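Local coordinates for protein purine nucleoside phosphorylase (Grouper iridovirus, PDB 3KHS) that probably catalyses the phosphorolysis of purine nucleosides in purine salvage, as other members of the PNP/MTAP phosphorylase family do, at residues B[8-13]-B[48-53]. Numbering follows the deposited sequence.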
loop_
_atom_site.group_PDB
_atom_site.type_symbol
_atom_site.label_atom_id
_atom_site.label_comp_id
_atom_site.label_asym_id
_atom_site.label_seq_id
_atom_site.Cartn_x
_atom_site.Cartn_y
_atom_site.Cartn_z
ATOM N N LYS B 8 -22.101 7.621 -17.023
ATOM C CA LYS B 8 -23.242 7.602 -17.935
ATOM C C LYS B 8 -23.466 8.981 -18.566
ATOM O O LYS B 8 -23.736 9.087 -19.760
ATOM C CB LYS B 8 -24.486 7.147 -17.195
ATOM C CG LYS B 8 -24.459 5.667 -16.882
ATOM C CD LYS B 8 -25.655 5.266 -16.064
ATOM C CE LYS B 8 -25.506 3.852 -15.553
ATOM N NZ LYS B 8 -26.501 3.560 -14.475
ATOM N N GLU B 9 -23.337 10.033 -17.761
ATOM C CA GLU B 9 -23.517 11.389 -18.246
ATOM C C GLU B 9 -22.448 11.681 -19.283
ATOM O O GLU B 9 -22.748 12.158 -20.383
ATOM C CB GLU B 9 -23.454 12.381 -17.074
ATOM C CG GLU B 9 -23.057 13.815 -17.450
ATOM C CD GLU B 9 -22.899 14.728 -16.234
ATOM O OE1 GLU B 9 -22.030 14.459 -15.357
ATOM O OE2 GLU B 9 -23.657 15.725 -16.162
ATOM N N THR B 10 -21.199 11.389 -18.938
ATOM C CA THR B 10 -20.096 11.600 -19.862
ATOM C C THR B 10 -20.353 10.825 -21.149
ATOM O O THR B 10 -20.115 11.339 -22.237
ATOM C CB THR B 10 -18.780 11.138 -19.231
ATOM O OG1 THR B 10 -18.399 12.075 -18.221
ATOM C CG2 THR B 10 -17.694 11.031 -20.267
ATOM N N ALA B 11 -20.839 9.595 -21.025
ATOM C CA ALA B 11 -21.110 8.786 -22.214
ATOM C C ALA B 11 -22.220 9.421 -23.055
ATOM O O ALA B 11 -22.075 9.569 -24.267
ATOM C CB ALA B 11 -21.501 7.346 -21.822
ATOM N N ALA B 12 -23.321 9.802 -22.407
ATOM C CA ALA B 12 -24.427 10.414 -23.118
ATOM C C ALA B 12 -23.960 11.651 -23.876
ATOM O O ALA B 12 -24.466 11.945 -24.957
ATOM C CB ALA B 12 -25.546 10.773 -22.149
ATOM N N TRP B 13 -22.984 12.368 -23.327
ATOM C CA TRP B 13 -22.482 13.570 -23.979
ATOM C C TRP B 13 -21.636 13.219 -25.193
ATOM O O TRP B 13 -21.630 13.942 -26.194
ATOM C CB TRP B 13 -21.669 14.409 -22.984
ATOM C CG TRP B 13 -21.094 15.672 -23.533
ATOM C CD1 TRP B 13 -21.644 16.925 -23.456
ATOM C CD2 TRP B 13 -19.827 15.835 -24.206
ATOM N NE1 TRP B 13 -20.799 17.860 -24.034
ATOM C CE2 TRP B 13 -19.680 17.216 -24.501
ATOM C CE3 TRP B 13 -18.806 14.957 -24.577
ATOM C CZ2 TRP B 13 -18.553 17.728 -25.148
ATOM C CZ3 TRP B 13 -17.677 15.475 -25.226
ATOM C CH2 TRP B 13 -17.565 16.849 -25.501
ATOM N N SER B 48 -9.514 17.083 -22.797
ATOM C CA SER B 48 -9.785 18.363 -22.177
ATOM C C SER B 48 -11.209 18.886 -22.369
ATOM O O SER B 48 -11.698 19.681 -21.564
ATOM C CB SER B 48 -8.783 19.381 -22.699
ATOM O OG SER B 48 -8.867 19.488 -24.104
ATOM N N ASP B 49 -11.870 18.444 -23.432
ATOM C CA ASP B 49 -13.233 18.887 -23.707
ATOM C C ASP B 49 -14.251 17.903 -23.164
ATOM O O ASP B 49 -15.447 18.184 -23.158
ATOM C CB ASP B 49 -13.489 19.040 -25.216
ATOM C CG ASP B 49 -12.590 20.076 -25.876
ATOM O OD1 ASP B 49 -12.334 21.138 -25.272
ATOM O OD2 ASP B 49 -12.150 19.836 -27.021
ATOM N N ILE B 50 -13.785 16.740 -22.727
ATOM C CA ILE B 50 -14.710 15.755 -22.211
ATOM C C ILE B 50 -15.057 15.984 -20.748
ATOM O O ILE B 50 -14.189 16.102 -19.888
ATOM C CB ILE B 50 -14.166 14.322 -22.370
ATOM C CG1 ILE B 50 -13.835 14.049 -23.828
ATOM C CG2 ILE B 50 -15.177 13.322 -21.865
ATOM C CD1 ILE B 50 -13.306 12.654 -24.048
ATOM N N PRO B 51 -16.354 16.069 -20.463
ATOM C CA PRO B 51 -16.938 16.270 -19.144
ATOM C C PRO B 51 -16.541 15.144 -18.180
ATOM O O PRO B 51 -16.652 13.973 -18.522
ATOM C CB PRO B 51 -18.429 16.233 -19.439
ATOM C CG PRO B 51 -18.524 16.850 -20.791
ATOM C CD PRO B 51 -17.347 16.301 -21.531
ATOM N N ASN B 52 -16.111 15.505 -16.975
ATOM C CA ASN B 52 -15.740 14.525 -15.952
ATOM C C ASN B 52 -14.403 13.801 -16.144
ATOM O O ASN B 52 -13.950 13.133 -15.228
ATOM C CB ASN B 52 -16.841 13.467 -15.794
ATOM C CG ASN B 52 -18.131 14.024 -15.226
ATOM O OD1 ASN B 52 -18.124 14.768 -14.253
ATOM N ND2 ASN B 52 -19.253 13.631 -15.818
ATOM N N PHE B 53 -13.787 13.909 -17.323
ATOM C CA PHE B 53 -12.497 13.246 -17.572
ATOM C C PHE B 53 -11.388 13.920 -16.784
ATOM O O PHE B 53 -11.313 15.156 -16.725
ATOM C CB PHE B 53 -12.128 13.298 -19.065
ATOM C CG PHE B 53 -12.121 11.952 -19.757
ATOM C CD1 PHE B 53 -13.214 11.098 -19.678
ATOM C CD2 PHE B 53 -11.030 11.556 -20.513
ATOM C CE1 PHE B 53 -13.223 9.868 -20.340
ATOM C CE2 PHE B 53 -11.021 10.330 -21.182
ATOM C CZ PHE B 53 -12.121 9.483 -21.096
#
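Thr10 and Pro51 mark the closest backbone approach, CA to CA 5.7 Å, where one turn of the N-terminal helix 3-15 meets a type II beta turn, Ile50 to Phe53, in the loop following strand 42-46 of this phosphorylase-superfamily alpha/beta fold. The turn places Pro51 and Asn52 at its two central positions, and both direct their side chains at the helix. Thr10, which is buried, has OG1 beside its own backbone N and CG2 anti to it (chi1 -73°). The hydroxyl donates to Pro51 O at 2.6 Å, approaching from above the carbonyl plane, and accepts an N-H from Asn52 ND2 at 3.0 Å. Leu6 O, one turn earlier in the helix, is a second acceptor within bonding range of Thr10 OG1 and competes for its one proton. The Thr10 methyl CG2 lies 3.8 Å from Ile50 CG2, an apolar contact beside the hydroxyl's bonds.

Asn52 ND2 has a second bond, to Glu9 OE1 (2.9 Å, N-H...O angle 162°), which it meets on the anti side, tilted well out of the carboxylate plane. Both acceptors lie close to the amide plane, so the two bonds together fix the rotation of that group. The backbone O of Asn52 takes a hydrogen bond from Arg92 NH2, while Phe95 of helix 95-102 packs on both Thr10 and Asn52.

One turn further along the helix, Trp13 swings its indole out over Pro51, CG anti to the backbone N. Asp49 O nears the ring obliquely at CH2, and in a CH-pi contact Pro51 CD sits 3.6 Å from the centroid of the six-membered ring, 10° off its normal.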